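Local coordinates for protein phosphoribosylaminoimidazole-succinocarboxamide synthase (Pyrococcus horikoshii, PDB 4O82) that catalyses the ATP-dependent joining of L-aspartate to 5-aminoimidazole-4-carboxylate ribonucleotide, giving SAICAR in de novo purine biosynthesis, at residues P87-V92 / D173-F178; V91-V96 / E118-N123. All coordinates share one frame; numbering follows the deposited sequence.

Interaction 1. Residues P87-V92 / D173-F178; sequences PLEVVV and DFKLEF. With CD (cadmium ion), chain F; AMP (adenosine monophosphate), chain I; ADP (adenosine-5'-diphosphate), chain J.
Lys-175 lays its aliphatic chain across that of Glu-89, its CD 3.7 Å from Glu-89 CG, on the face of the antiparallel sheet that also carries Val-91. Its CG stands opposite the backbone N (chi1 172°), and bends further out lay the chain over one face of the AMP adenine, with CB 3.5 Å from AMP N9 and CE near C2 and N3. The chain ends in a salt bridge, NZ lying 2.6 Å from Glu-177 OE2, which it meets on the anti side, tilted 34° out of the carboxylate plane; Asp-190 binds the same ammonium. Glu-177 turns its other oxygen, OE1, to the ADP ribose and accepts a hydrogen bond from O2' (2.7 Å). Glu-89, extended beyond CG, reaches with OE1 a cadmium ion that AMP N7 also binds.

Between the strands, Val-90 and Val-92 form antiparallel hydrogen-bonded backbone pairs with Leu-176 and Phe-174, the N-H of Val-90 nearly in line with Leu-176 O (N-H...O angle 173°). On the other face Val-92 CB packs 3.6 Å from Phe-174 CE2, and Val-90 CG2 meets the edge of the Phe-178 ring; helix 143-165 covers this side. A methionine in place of Lys-175 would probably leave Glu-177 and Asp-190 without the ammonium between them, with Lys-122 still on the Glu-177 carboxylate. The sheet is thus largely apolar toward the helix and largely charged toward the two nucleotides.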
loop_
_atom_site.group_PDB
_atom_site.type_symbol
_atom_site.label_atom_id
_atom_site.label_comp_id
_atom_site.label_asym_id
_atom_site.label_seq_id
_atom_site.Cartn_x
_atom_site.Cartn_y
_atom_site.Cartn_z
ATOM N N PRO A 87 -7.183 -23.938 -12.412
ATOM C CA PRO A 87 -8.384 -23.669 -13.212
ATOM C C PRO A 87 -9.223 -22.544 -12.581
ATOM O O PRO A 87 -10.425 -22.681 -12.386
ATOM C CB PRO A 87 -9.116 -25.014 -13.214
ATOM C CG PRO A 87 -8.667 -25.692 -11.943
ATOM C CD PRO A 87 -7.270 -25.212 -11.673
ATOM N N LEU A 88 -8.545 -21.428 -12.300
ATOM C CA LEU A 88 -9.076 -20.323 -11.520
ATOM C C LEU A 88 -8.865 -18.958 -12.171
ATOM O O LEU A 88 -7.840 -18.715 -12.823
ATOM C CB LEU A 88 -8.402 -20.287 -10.148
ATOM C CG LEU A 88 -8.545 -21.463 -9.168
ATOM C CD1 LEU A 88 -7.653 -21.222 -7.965
ATOM C CD2 LEU A 88 -10.004 -21.671 -8.744
ATOM N N GLU A 89 -9.858 -18.093 -11.992
ATOM C CA GLU A 89 -9.675 -16.639 -12.049
ATOM C C GLU A 89 -9.685 -16.167 -10.625
ATOM O O GLU A 89 -10.643 -16.436 -9.887
ATOM C CB GLU A 89 -10.834 -15.945 -12.742
ATOM C CG GLU A 89 -11.021 -16.302 -14.193
ATOM C CD GLU A 89 -12.289 -15.692 -14.754
ATOM O OE1 GLU A 89 -13.128 -15.197 -13.950
ATOM O OE2 GLU A 89 -12.444 -15.715 -15.995
ATOM N N VAL A 90 -8.616 -15.475 -10.232
ATOM C CA VAL A 90 -8.495 -14.943 -8.884
ATOM C C VAL A 90 -8.695 -13.439 -8.990
ATOM O O VAL A 90 -7.853 -12.717 -9.548
ATOM C CB VAL A 90 -7.144 -15.319 -8.251
ATOM C CG1 VAL A 90 -7.009 -14.724 -6.860
ATOM C CG2 VAL A 90 -6.964 -16.846 -8.231
ATOM N N VAL A 91 -9.828 -12.979 -8.468
ATOM C CA VAL A 91 -10.210 -11.588 -8.576
ATOM C C VAL A 91 -9.996 -10.843 -7.266
ATOM O O VAL A 91 -10.441 -11.291 -6.219
ATOM C CB VAL A 91 -11.662 -11.423 -9.125
ATOM C CG1 VAL A 91 -12.058 -9.956 -9.207
ATOM C CG2 VAL A 91 -11.787 -12.055 -10.523
ATOM N N VAL A 92 -9.285 -9.715 -7.332
ATOM C CA VAL A 92 -9.099 -8.839 -6.187
ATOM C C VAL A 92 -9.760 -7.494 -6.463
ATOM O O VAL A 92 -9.590 -6.930 -7.552
ATOM C CB VAL A 92 -7.612 -8.568 -5.846
ATOM C CG1 VAL A 92 -7.521 -7.796 -4.528
ATOM C CG2 VAL A 92 -6.812 -9.857 -5.771
ATOM N N ASP A 173 -10.446 -3.115 -9.555
ATOM C CA ASP A 173 -10.415 -4.558 -9.376
ATOM C C ASP A 173 -9.562 -5.108 -10.510
ATOM O O ASP A 173 -9.179 -4.344 -11.427
ATOM C CB ASP A 173 -11.828 -5.177 -9.358
ATOM C CG ASP A 173 -12.668 -4.763 -10.556
ATOM O OD1 ASP A 173 -12.192 -4.873 -11.696
ATOM O OD2 ASP A 173 -13.803 -4.311 -10.366
ATOM N N PHE A 174 -9.241 -6.399 -10.431
ATOM C CA PHE A 174 -8.470 -7.071 -11.460
ATOM C C PHE A 174 -8.502 -8.591 -11.296
ATOM O O PHE A 174 -8.845 -9.080 -10.228
ATOM C CB PHE A 174 -7.028 -6.522 -11.539
ATOM C CG PHE A 174 -6.179 -6.815 -10.344
ATOM C CD1 PHE A 174 -5.149 -7.734 -10.427
ATOM C CD2 PHE A 174 -6.391 -6.160 -9.139
ATOM C CE1 PHE A 174 -4.346 -8.012 -9.323
ATOM C CE2 PHE A 174 -5.608 -6.452 -8.039
ATOM C CZ PHE A 174 -4.586 -7.381 -8.126
ATOM N N LYS A 175 -8.169 -9.317 -12.366
ATOM C CA LYS A 175 -8.200 -10.780 -12.376
ATOM C C LYS A 175 -6.790 -11.318 -12.588
ATOM O O LYS A 175 -6.074 -10.833 -13.426
ATOM C CB LYS A 175 -9.105 -11.335 -13.488
ATOM C CG LYS A 175 -9.023 -12.859 -13.657
ATOM C CD LYS A 175 -8.997 -13.383 -15.095
ATOM C CE LYS A 175 -8.047 -12.675 -16.050
ATOM N NZ LYS A 175 -7.296 -13.638 -16.887
ATOM N N LEU A 176 -6.418 -12.332 -11.820
ATOM C CA LEU A 176 -5.120 -12.979 -11.993
ATOM C C LEU A 176 -5.323 -14.460 -12.219
ATOM O O LEU A 176 -6.380 -15.019 -11.887
ATOM C CB LEU A 176 -4.225 -12.773 -10.764
ATOM C CG LEU A 176 -3.846 -11.379 -10.272
ATOM C CD1 LEU A 176 -3.214 -11.496 -8.890
ATOM C CD2 LEU A 176 -2.911 -10.674 -11.267
ATOM N N GLU A 177 -4.308 -15.072 -12.809
ATOM C CA GLU A 177 -4.241 -16.495 -12.987
ATOM C C GLU A 177 -2.875 -16.962 -12.485
ATOM O O GLU A 177 -1.897 -16.194 -12.518
ATOM C CB GLU A 177 -4.462 -16.872 -14.462
ATOM C CG GLU A 177 -5.727 -16.223 -15.033
ATOM C CD GLU A 177 -6.188 -16.797 -16.361
ATOM O OE1 GLU A 177 -5.615 -17.798 -16.860
ATOM O OE2 GLU A 177 -7.150 -16.232 -16.911
ATOM N N PHE A 178 -2.858 -18.219 -12.027
ATOM C CA PHE A 178 -1.712 -18.849 -11.379
ATOM C C PHE A 178 -1.518 -20.267 -11.891
ATOM O O PHE A 178 -2.470 -20.924 -12.326
ATOM C CB PHE A 178 -1.927 -18.911 -9.853
ATOM C CG PHE A 178 -1.878 -17.568 -9.162
ATOM C CD1 PHE A 178 -0.661 -17.040 -8.720
ATOM C CD2 PHE A 178 -3.052 -16.831 -8.938
ATOM C CE1 PHE A 178 -0.613 -15.831 -8.058
ATOM C CE2 PHE A 178 -3.001 -15.599 -8.277
ATOM C CZ PHE A 178 -1.775 -15.101 -7.842
HETATM CD CD CD F . -14.569 -13.818 -14.886
HETATM P P AMP I . -16.452 -8.498 -12.862
HETATM O O1P AMP I . -16.557 -9.774 -12.054
HETATM O O2P AMP I . -17.061 -7.271 -12.223
HETATM O O3P AMP I . -16.874 -8.560 -14.307
HETATM O "O5'" AMP I . -14.834 -8.332 -13.033
HETATM C "C5'" AMP I . -13.867 -8.031 -12.007
HETATM C "C4'" AMP I . -12.469 -7.759 -12.588
HETATM O "O4'" AMP I . -11.891 -8.963 -13.078
HETATM C "C3'" AMP I . -12.402 -6.792 -13.774
HETATM O "O3'" AMP I . -11.175 -6.084 -13.683
HETATM C "C2'" AMP I . -12.326 -7.659 -15.005
HETATM O "O2'" AMP I . -11.641 -7.023 -16.098
HETATM C "C1'" AMP I . -11.569 -8.863 -14.466
HETATM N N9 AMP I . -11.993 -10.103 -15.142
HETATM C C8 AMP I . -12.921 -10.967 -14.696
HETATM N N7 AMP I . -13.051 -12.015 -15.549
HETATM C C5 AMP I . -12.205 -11.826 -16.568
HETATM C C6 AMP I . -11.841 -12.540 -17.811
HETATM N N6 AMP I . -12.442 -13.710 -18.150
HETATM N N1 AMP I . -10.879 -11.979 -18.592
HETATM C C2 AMP I . -10.266 -10.827 -18.279
HETATM N N3 AMP I . -10.555 -10.129 -17.167
HETATM C C4 AMP I . -11.493 -10.565 -16.289
HETATM P PB ADP J . -8.578 -17.632 -23.228
HETATM O O1B ADP J . -8.913 -17.159 -21.833
HETATM O O2B ADP J . -9.761 -17.737 -24.173
HETATM O O3B ADP J . -7.625 -18.794 -23.210
HETATM P PA ADP J . -6.231 -15.993 -23.842
HETATM O O1A ADP J . -5.938 -15.350 -25.175
HETATM O O2A ADP J . -6.098 -15.183 -22.578
HETATM O O3A ADP J . -7.777 -16.447 -23.992
HETATM O "O5'" ADP J . -5.339 -17.328 -23.734
HETATM C "C5'" ADP J . -4.339 -17.538 -22.738
HETATM C "C4'" ADP J . -4.481 -18.955 -22.203
HETATM O "O4'" ADP J . -3.217 -19.511 -21.816
HETATM C "C3'" ADP J . -5.334 -18.978 -20.953
HETATM O "O3'" ADP J . -6.000 -20.235 -20.970
HETATM C "C2'" ADP J . -4.341 -18.993 -19.819
HETATM O "O2'" ADP J . -4.837 -19.641 -18.653
HETATM C "C1'" ADP J . -3.207 -19.790 -20.416
HETATM N N9 ADP J . -1.918 -19.366 -19.845
HETATM C C8 ADP J . -1.549 -18.115 -19.536
HETATM N N7 ADP J . -0.295 -18.102 -19.045
HETATM C C5 ADP J . 0.158 -19.374 -19.060
HETATM C C6 ADP J . 1.393 -20.093 -18.678
HETATM N N6 ADP J . 2.448 -19.437 -18.176
HETATM N N1 ADP J . 1.437 -21.435 -18.836
HETATM C C2 ADP J . 0.404 -22.138 -19.341
HETATM N N3 ADP J . -0.751 -21.546 -19.703
HETATM C C4 ADP J . -0.928 -20.204 -19.580
HETATM O O HOH W 1 -5.354 -19.765 -12.390
#

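Interaction 2. Residues V91-V96 / E118-N123. With AMP (adenosine monophosphate), chain I; ADP (adenosine-5'-diphosphate), chain J.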
loop_
_atom_site.group_PDB
_atom_site.type_symbol
_atom_site.label_atom_id
_atom_site.label_comp_id
_atom_site.label_asym_id
_atom_site.label_seq_id
_atom_site.Cartn_x
_atom_site.Cartn_y
_atom_site.Cartn_z
ATOM N N VAL A 91 -9.828 -12.979 -8.468
ATOM C CA VAL A 91 -10.210 -11.588 -8.576
ATOM C C VAL A 91 -9.996 -10.843 -7.266
ATOM O O VAL A 91 -10.441 -11.291 -6.219
ATOM C CB VAL A 91 -11.662 -11.423 -9.125
ATOM C CG1 VAL A 91 -12.058 -9.956 -9.207
ATOM C CG2 VAL A 91 -11.787 -12.055 -10.523
ATOM N N VAL A 92 -9.285 -9.715 -7.332
ATOM C CA VAL A 92 -9.099 -8.839 -6.187
ATOM C C VAL A 92 -9.760 -7.494 -6.463
ATOM O O VAL A 92 -9.590 -6.930 -7.552
ATOM C CB VAL A 92 -7.612 -8.568 -5.846
ATOM C CG1 VAL A 92 -7.521 -7.796 -4.528
ATOM C CG2 VAL A 92 -6.812 -9.857 -5.771
ATOM N N ARG A 93 -10.467 -6.980 -5.446
ATOM C CA ARG A 93 -11.345 -5.838 -5.591
ATOM C C ARG A 93 -11.117 -4.848 -4.457
ATOM O O ARG A 93 -11.222 -5.202 -3.278
ATOM C CB ARG A 93 -12.830 -6.273 -5.658
ATOM C CG ARG A 93 -13.051 -7.535 -6.489
ATOM C CD ARG A 93 -14.511 -7.945 -6.615
ATOM N NE ARG A 93 -15.157 -7.151 -7.636
ATOM C CZ ARG A 93 -15.761 -7.623 -8.724
ATOM N NH1 ARG A 93 -15.874 -8.916 -8.950
ATOM N NH2 ARG A 93 -16.285 -6.777 -9.583
ATOM N N ASN A 94 -10.840 -3.596 -4.847
ATOM C CA ASN A 94 -10.630 -2.478 -3.934
ATOM C C ASN A 94 -11.776 -1.469 -3.912
ATOM O O ASN A 94 -12.016 -0.823 -2.910
ATOM C CB ASN A 94 -9.358 -1.748 -4.333
ATOM C CG ASN A 94 -8.142 -2.619 -4.207
ATOM O OD1 ASN A 94 -7.862 -3.103 -3.130
ATOM N ND2 ASN A 94 -7.427 -2.829 -5.307
ATOM N N VAL A 95 -12.427 -1.307 -5.059
ATOM C CA VAL A 95 -13.547 -0.392 -5.209
ATOM C C VAL A 95 -14.684 -1.202 -5.841
ATOM O O VAL A 95 -14.431 -2.024 -6.720
ATOM C CB VAL A 95 -13.150 0.801 -6.117
ATOM C CG1 VAL A 95 -14.348 1.626 -6.479
ATOM C CG2 VAL A 95 -12.100 1.669 -5.445
ATOM N N VAL A 96 -15.899 -0.970 -5.372
ATOM C CA VAL A 96 -17.107 -1.652 -5.881
ATOM C C VAL A 96 -17.373 -1.297 -7.348
ATOM O O VAL A 96 -17.492 -0.140 -7.691
ATOM C CB VAL A 96 -18.350 -1.313 -5.009
ATOM C CG1 VAL A 96 -19.646 -1.911 -5.596
ATOM C CG2 VAL A 96 -18.147 -1.771 -3.569
ATOM N N GLU A 118 -12.076 -12.850 -4.689
ATOM C CA GLU A 118 -13.030 -13.851 -5.152
ATOM C C GLU A 118 -12.339 -14.851 -6.059
ATOM O O GLU A 118 -11.439 -14.490 -6.836
ATOM C CB GLU A 118 -14.183 -13.198 -5.904
ATOM C CG GLU A 118 -14.885 -12.096 -5.129
ATOM C CD GLU A 118 -15.741 -11.210 -6.024
ATOM O OE1 GLU A 118 -15.482 -11.126 -7.268
ATOM O OE2 GLU A 118 -16.654 -10.567 -5.471
ATOM N N LEU A 119 -12.788 -16.103 -5.957
ATOM C CA LEU A 119 -12.344 -17.205 -6.799
ATOM C C LEU A 119 -13.466 -17.566 -7.738
ATOM O O LEU A 119 -14.619 -17.663 -7.322
ATOM C CB LEU A 119 -12.022 -18.440 -5.972
ATOM C CG LEU A 119 -11.083 -18.303 -4.788
ATOM C CD1 LEU A 119 -11.085 -19.597 -4.023
ATOM C CD2 LEU A 119 -9.680 -17.964 -5.275
ATOM N N TYR A 120 -13.107 -17.777 -8.997
ATOM C CA TYR A 120 -14.032 -18.208 -10.001
ATOM C C TYR A 120 -13.460 -19.424 -10.668
ATOM O O TYR A 120 -12.241 -19.495 -10.904
ATOM C CB TYR A 120 -14.213 -17.133 -11.055
ATOM C CG TYR A 120 -14.926 -15.923 -10.557
ATOM C CD1 TYR A 120 -16.294 -15.782 -10.746
ATOM C CD2 TYR A 120 -14.225 -14.912 -9.869
ATOM C CE1 TYR A 120 -16.959 -14.648 -10.279
ATOM C CE2 TYR A 120 -14.879 -13.785 -9.393
ATOM C CZ TYR A 120 -16.235 -13.654 -9.619
ATOM O OH TYR A 120 -16.879 -12.572 -9.130
ATOM N N TYR A 121 -14.342 -20.362 -11.002
ATOM C CA TYR A 121 -13.964 -21.563 -11.732
ATOM C C TYR A 121 -13.814 -21.241 -13.229
ATOM O O TYR A 121 -14.756 -20.803 -13.891
ATOM C CB TYR A 121 -14.983 -22.678 -11.475
ATOM C CG TYR A 121 -14.809 -23.938 -12.296
ATOM C CD1 TYR A 121 -13.537 -24.440 -12.617
ATOM C CD2 TYR A 121 -15.923 -24.652 -12.716
ATOM C CE1 TYR A 121 -13.393 -25.601 -13.360
ATOM C CE2 TYR A 121 -15.789 -25.813 -13.448
ATOM C CZ TYR A 121 -14.527 -26.284 -13.763
ATOM O OH TYR A 121 -14.415 -27.435 -14.494
ATOM N N LYS A 122 -12.606 -21.437 -13.752
ATOM C CA LYS A 122 -12.348 -21.151 -15.158
ATOM C C LYS A 122 -13.020 -22.216 -16.011
ATOM O O LYS A 122 -12.559 -23.358 -16.048
ATOM C CB LYS A 122 -10.847 -21.079 -15.418
ATOM C CG LYS A 122 -10.444 -19.980 -16.392
ATOM C CD LYS A 122 -8.929 -19.958 -16.606
ATOM C CE LYS A 122 -8.578 -19.498 -18.011
ATOM N NZ LYS A 122 -9.145 -18.149 -18.296
ATOM N N ASN A 123 -14.129 -21.844 -16.662
ATOM C CA ASN A 123 -14.961 -22.774 -17.416
ATOM C C ASN A 123 -16.001 -21.973 -18.157
ATOM O O ASN A 123 -16.973 -21.536 -17.554
ATOM C CB ASN A 123 -15.629 -23.792 -16.460
ATOM C CG ASN A 123 -16.505 -24.829 -17.179
ATOM O OD1 ASN A 123 -17.529 -24.509 -17.820
ATOM N ND2 ASN A 123 -16.130 -26.089 -17.024
HETATM P P AMP I . -16.452 -8.498 -12.862
HETATM O O1P AMP I . -16.557 -9.774 -12.054
HETATM O O2P AMP I . -17.061 -7.271 -12.223
HETATM O O3P AMP I . -16.874 -8.560 -14.307
HETATM O "O5'" AMP I . -14.834 -8.332 -13.033
HETATM C "C5'" AMP I . -13.867 -8.031 -12.007
HETATM C "C4'" AMP I . -12.469 -7.759 -12.588
HETATM O "O4'" AMP I . -11.891 -8.963 -13.078
HETATM C "C3'" AMP I . -12.402 -6.792 -13.774
HETATM O "O3'" AMP I . -11.175 -6.084 -13.683
HETATM C "C2'" AMP I . -12.326 -7.659 -15.005
HETATM O "O2'" AMP I . -11.641 -7.023 -16.098
HETATM C "C1'" AMP I . -11.569 -8.863 -14.466
HETATM N N9 AMP I . -11.993 -10.103 -15.142
HETATM C C8 AMP I . -12.921 -10.967 -14.696
HETATM N N7 AMP I . -13.051 -12.015 -15.549
HETATM C C5 AMP I . -12.205 -11.826 -16.568
HETATM C C6 AMP I . -11.841 -12.540 -17.811
HETATM N N6 AMP I . -12.442 -13.710 -18.150
HETATM N N1 AMP I . -10.879 -11.979 -18.592
HETATM C C2 AMP I . -10.266 -10.827 -18.279
HETATM N N3 AMP I . -10.555 -10.129 -17.167
HETATM C C4 AMP I . -11.493 -10.565 -16.289
HETATM P PB ADP J . -8.578 -17.632 -23.228
HETATM O O1B ADP J . -8.913 -17.159 -21.833
HETATM O O2B ADP J . -9.761 -17.737 -24.173
HETATM O O3B ADP J . -7.625 -18.794 -23.210
HETATM P PA ADP J . -6.231 -15.993 -23.842
HETATM O O1A ADP J . -5.938 -15.350 -25.175
HETATM O O2A ADP J . -6.098 -15.183 -22.578
HETATM O O3A ADP J . -7.777 -16.447 -23.992
HETATM O "O5'" ADP J . -5.339 -17.328 -23.734
HETATM C "C5'" ADP J . -4.339 -17.538 -22.738
HETATM C "C4'" ADP J . -4.481 -18.955 -22.203
HETATM O "O4'" ADP J . -3.217 -19.511 -21.816
HETATM C "C3'" ADP J . -5.334 -18.978 -20.953
HETATM O "O3'" ADP J . -6.000 -20.235 -20.970
HETATM C "C2'" ADP J . -4.341 -18.993 -19.819
HETATM O "O2'" ADP J . -4.837 -19.641 -18.653
HETATM C "C1'" ADP J . -3.207 -19.790 -20.416
HETATM N N9 ADP J . -1.918 -19.366 -19.845
HETATM C C8 ADP J . -1.549 -18.115 -19.536
HETATM N N7 ADP J . -0.295 -18.102 -19.045
HETATM C C5 ADP J . 0.158 -19.374 -19.060
HETATM C C6 ADP J . 1.393 -20.093 -18.678
HETATM N N6 ADP J . 2.448 -19.437 -18.176
HETATM N N1 ADP J . 1.437 -21.435 -18.836
HETATM C C2 ADP J . 0.404 -22.138 -19.341
HETATM N N3 ADP J . -0.751 -21.546 -19.703
HETATM C C4 ADP J . -0.928 -20.204 -19.580
#
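The phosphate end of the AMP site is built where strand 84-93 pairs with strand 111-121, and Arg-93 and Glu-118 carry the contact there. Arg-93 NH1 donates to Glu-118 OE1 over 2.8 Å in a salt bridge that uses the syn side of the carboxylate. That oxygen lies close to the guanidinium plane, although the two flat groups are turned 62° apart. Tyr-120 OH donates to the same OE1 (2.7 Å) from above the carboxylate plane, on the face opposite to the arginine, so one oxygen is gripped by two donors.

A bend at chi3 (80°) turns the guanidinium of Arg-93 toward the nucleotide: NH2 donates to AMP O2P at 2.8 Å, and NH1 makes a longer bond to O1P at 3.3 Å. AMP C5' lies over one face of the group. Arg-198 and Ser-99 also bind the AMP.

The strands themselves are joined at Val-91 and Glu-118, an antiparallel hydrogen-bonded pair; Val-91 N to Glu-118 O and Glu-118 N to Val-91 O both measure 2.7 Å. Val-91 CG2 lies 3.7 Å from Tyr-120 CE2, meeting the ring obliquely. The bond to Glu-118, with those to the phosphate, is likely to limit rotation of the guanidinium, which presents NH1 and NH2 to the phosphate, while the carboxylate probably offsets part of its positive charge.

How the interactions relate
Both interactions are buried and share strand 84-93, which runs between strands 169-180 and 111-121 in one antiparallel sheet. Interaction 1 is the more extensive, with three bridged pairs and an apolar face against helix 143-165, whereas interaction 2 has a single bridged pair and leans on side-chain charge. Their polar chemistry divides along the AMP: in interaction 1 charged side chains meet its adenine and ribose, a bound cadmium ion and the ADP ribose, while in interaction 2 Arg-93, backed by Glu-118 and Tyr-120, binds the phosphate. Val-91 belongs to both. Probable backbone bonds, Glu-89 O to Tyr-120 N and Pro-87 O to Lys-122 N, join the two, as does the salt bridge of Lys-122 with Glu-177.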